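Local coordinates for SPbeta prophage-derived uncharacterized protein YopX (Bacillus subtilis, PDB 2I2L), which is of unknown function, a homodimeric, all-beta protein encoded in the SPbeta prophage carried by the bacterial chromosome, at residues Y5-W8 and M13-W16. Numbering follows the deposited sequence.
Sequences YRVW and MHYW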
ATOM      1  N   TYR B   5       9.233  -0.642   2.378  1.00 32.31           N
ATOM      2  CA  TYR B   5       9.360  -0.465   0.939  1.00 30.28           C
ATOM      3  C   TYR B   5      10.747  -0.960   0.547  1.00 29.98           C
ATOM      4  O   TYR B   5      11.598  -1.213   1.412  1.00 28.68           O
ATOM      5  CB  TYR B   5       9.200   1.013   0.534  1.00 26.20           C
ATOM      6  CG  TYR B   5      10.389   1.874   0.870  1.00 21.82           C
ATOM      7  CD1 TYR B   5      10.477   2.513   2.096  1.00 20.52           C
ATOM      8  CD2 TYR B   5      11.479   1.963  -0.003  1.00 20.45           C
ATOM      9  CE1 TYR B   5      11.624   3.213   2.463  1.00 21.20           C
ATOM     10  CE2 TYR B   5      12.629   2.650   0.348  1.00 18.63           C
ATOM     11  CZ  TYR B   5      12.700   3.272   1.590  1.00 21.29           C
ATOM     12  OH  TYR B   5      13.855   3.912   1.997  1.00 20.93           O
ATOM     13  N   ARG B   6      10.948  -1.116  -0.757  1.00 30.09           N
ATOM     14  CA  ARG B   6      12.223  -1.539  -1.330  1.00 30.84           C
ATOM     15  C   ARG B   6      12.316  -0.881  -2.706  1.00 30.69           C
ATOM     16  O   ARG B   6      11.308  -0.720  -3.394  1.00 30.69           O
ATOM     17  CB  ARG B   6      12.296  -3.074  -1.471  1.00 30.25           C
ATOM     18  CG  ARG B   6      11.037  -3.700  -2.046  1.00 32.12           C
ATOM     19  CD  ARG B   6      11.306  -4.742  -3.126  1.00 33.62           C
ATOM     20  NE  ARG B   6      11.309  -6.118  -2.630  1.00 33.68           N
ATOM     21  CZ  ARG B   6      10.625  -7.116  -3.196  1.00 34.46           C
ATOM     22  NH1 ARG B   6       9.878  -6.901  -4.279  1.00 30.01           N
ATOM     23  NH2 ARG B   6      10.683  -8.336  -2.676  1.00 36.10           N
ATOM     24  N   VAL B   7      13.511  -0.459  -3.094  1.00 31.15           N
ATOM     25  CA  VAL B   7      13.680   0.141  -4.407  1.00 31.54           C
ATOM     26  C   VAL B   7      14.755  -0.577  -5.186  1.00 32.12           C
ATOM     27  O   VAL B   7      15.819  -0.912  -4.658  1.00 30.97           O
ATOM     28  CB  VAL B   7      14.065   1.633  -4.344  1.00 30.08           C
ATOM     29  CG1 VAL B   7      12.913   2.455  -3.826  1.00 30.39           C
ATOM     30  CG2 VAL B   7      15.266   1.809  -3.472  1.00 30.82           C
ATOM     31  N   TRP B   8      14.442  -0.835  -6.446  1.00 34.27           N
ATOM     32  CA  TRP B   8      15.364  -1.472  -7.367  1.00 36.57           C
ATOM     33  C   TRP B   8      15.952  -0.265  -8.092  1.00 38.15           C
ATOM     34  O   TRP B   8      15.211   0.506  -8.705  1.00 37.93           O
ATOM     35  CB  TRP B   8      14.585  -2.349  -8.340  1.00 37.92           C
ATOM     36  CG  TRP B   8      15.421  -3.014  -9.380  1.00 40.83           C
ATOM     37  CD1 TRP B   8      15.297  -2.883 -10.734  1.00 41.17           C
ATOM     38  CD2 TRP B   8      16.443  -3.991  -9.165  1.00 42.10           C
ATOM     39  NE1 TRP B   8      16.171  -3.727 -11.379  1.00 40.96           N
ATOM     40  CE2 TRP B   8      16.888  -4.424 -10.438  1.00 40.86           C
ATOM     41  CE3 TRP B   8      17.028  -4.555  -8.019  1.00 42.17           C
ATOM     42  CZ2 TRP B   8      17.883  -5.386 -10.602  1.00 39.45           C
ATOM     43  CZ3 TRP B   8      18.025  -5.519  -8.185  1.00 41.36           C
ATOM     44  CH2 TRP B   8      18.437  -5.922  -9.467  1.00 39.63           C
HETATM   45  N   MSE B  13      18.963  -4.260  -5.219  1.00 47.59           N
HETATM   46  CA  MSE B  13      17.737  -4.014  -4.462  1.00 44.47           C
HETATM   47  C   MSE B  13      18.060  -3.331  -3.132  1.00 41.53           C
HETATM   48  O   MSE B  13      19.016  -3.706  -2.451  1.00 40.44           O
HETATM   49  CB  MSE B  13      17.018  -5.340  -4.198  1.00 43.99           C
HETATM   50  CG  MSE B  13      15.630  -5.180  -3.603  1.00 46.31           C
HETATM   51 SE   MSE B  13      14.344  -4.493  -4.867  1.00 47.32          SE
HETATM   52  CE  MSE B  13      13.678  -6.178  -5.560  1.00 44.77           C
ATOM     53  N   HIS B  14      17.264  -2.325  -2.774  1.00 38.47           N
ATOM     54  CA  HIS B  14      17.456  -1.590  -1.524  1.00 36.46           C
ATOM     55  C   HIS B  14      16.233  -1.722  -0.619  1.00 36.51           C
ATOM     56  O   HIS B  14      15.106  -1.458  -1.045  1.00 36.56           O
ATOM     57  CB  HIS B  14      17.688  -0.105  -1.801  1.00 35.64           C
ATOM     58  CG  HIS B  14      18.911   0.181  -2.622  1.00 36.55           C
ATOM     59  ND1 HIS B  14      20.154   0.354  -2.064  1.00 35.79           N
ATOM     60  CD2 HIS B  14      19.070   0.296  -3.964  1.00 35.37           C
ATOM     61  CE1 HIS B  14      21.040   0.564  -3.029  1.00 35.00           C
ATOM     62  NE2 HIS B  14      20.407   0.532  -4.184  1.00 35.27           N
ATOM     63  N   TYR B  15      16.449  -2.137   0.626  1.00 35.87           N
ATOM     64  CA  TYR B  15      15.356  -2.263   1.580  1.00 34.69           C
ATOM     65  C   TYR B  15      15.388  -1.102   2.573  1.00 35.44           C
ATOM     66  O   TYR B  15      16.461  -0.629   2.960  1.00 34.48           O
ATOM     67  CB  TYR B  15      15.424  -3.604   2.293  1.00 33.24           C
ATOM     68  CG  TYR B  15      14.797  -4.713   1.481  1.00 34.60           C
ATOM     69  CD1 TYR B  15      13.419  -4.743   1.258  1.00 33.97           C
ATOM     70  CD2 TYR B  15      15.581  -5.716   0.903  1.00 34.16           C
ATOM     71  CE1 TYR B  15      12.832  -5.741   0.480  1.00 34.37           C
ATOM     72  CE2 TYR B  15      15.006  -6.721   0.119  1.00 33.72           C
ATOM     73  CZ  TYR B  15      13.632  -6.726  -0.087  1.00 35.20           C
ATOM     74  OH  TYR B  15      13.053  -7.696  -0.873  1.00 34.96           O
ATOM     75  N   TRP B  16      14.196  -0.637   2.951  1.00 36.42           N
ATOM     76  CA  TRP B  16      14.010   0.495   3.860  1.00 36.03           C
ATOM     77  C   TRP B  16      14.858   0.465   5.130  1.00 35.24           C
ATOM     78  O   TRP B  16      15.330   1.504   5.600  1.00 33.28           O
ATOM     79  CB  TRP B  16      12.534   0.611   4.251  1.00 37.16           C
ATOM     80  CG  TRP B  16      12.038  -0.575   5.013  1.00 39.35           C
ATOM     81  CD1 TRP B  16      11.572  -1.748   4.497  1.00 38.66           C
ATOM     82  CD2 TRP B  16      12.037  -0.734   6.436  1.00 39.83           C
ATOM     83  NE1 TRP B  16      11.287  -2.630   5.510  1.00 39.10           N
ATOM     84  CE2 TRP B  16      11.566  -2.033   6.716  1.00 40.25           C
ATOM     85  CE3 TRP B  16      12.399   0.097   7.509  1.00 40.88           C
ATOM     86  CZ2 TRP B  16      11.441  -2.528   8.025  1.00 41.71           C
ATOM     87  CZ3 TRP B  16      12.276  -0.396   8.817  1.00 41.65           C
ATOM     88  CH2 TRP B  16      11.802  -1.696   9.058  1.00 39.81           C
TER
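The phenolic oxygen of Y15 is gripped by two nitrogens of one guanidinium group: R6 NE donates to Y15 OH at 2.9 Å and R6 NH2 to the same Y15 OH at 3.0 Å. The oxygen lies at the side of the guanidinium that carries NE-H and one N-H of NH2, close to its plane, and the two bonds together restrict the rotation of that group. R6 and Y15 form a non-hydrogen-bonded pair, and their side chains run alongside each other in the same direction, with the guanidinium and phenol planes 63° apart. Bends at chi2 and chi3 (135° and 97°) steer the arginine chain past the tyrosine ring to its hydroxyl. On this face of the sheet selenomethionine M13 also meets R6: its SE packs against R6 CD, and its CE sits over one face of the guanidinium, offset toward the rim. M13 CB approaches the edge of the W8 indole, and M13 SE lies 5.4 Å from the centroid of the W8 six-membered ring, an oblique Met-aromatic contact. Beyond the pair, M55 and D122 touch both R6 and M13.

V7 and H14 occupy the other face as a hydrogen-bonded pair. H14 N donates to V7 O at 2.8 Å, while V7 CG2 packs on H14 CB; the imidazole NE2 is bound by D9, in the connecting loop. At the far end W16 N reaches Y5 O at 3.1 Å, and W16 CB lies over one face of the Y5 ring. I25 of the second subunit packs on Y5. Joined by a four-residue loop, 5-8 and 13-15 make an antiparallel beta hairpin, whose first strand pairs on its other side with strand 53-60, which makes 13-15 an outermost strand, within this chain, of a four-stranded antiparallel sheet.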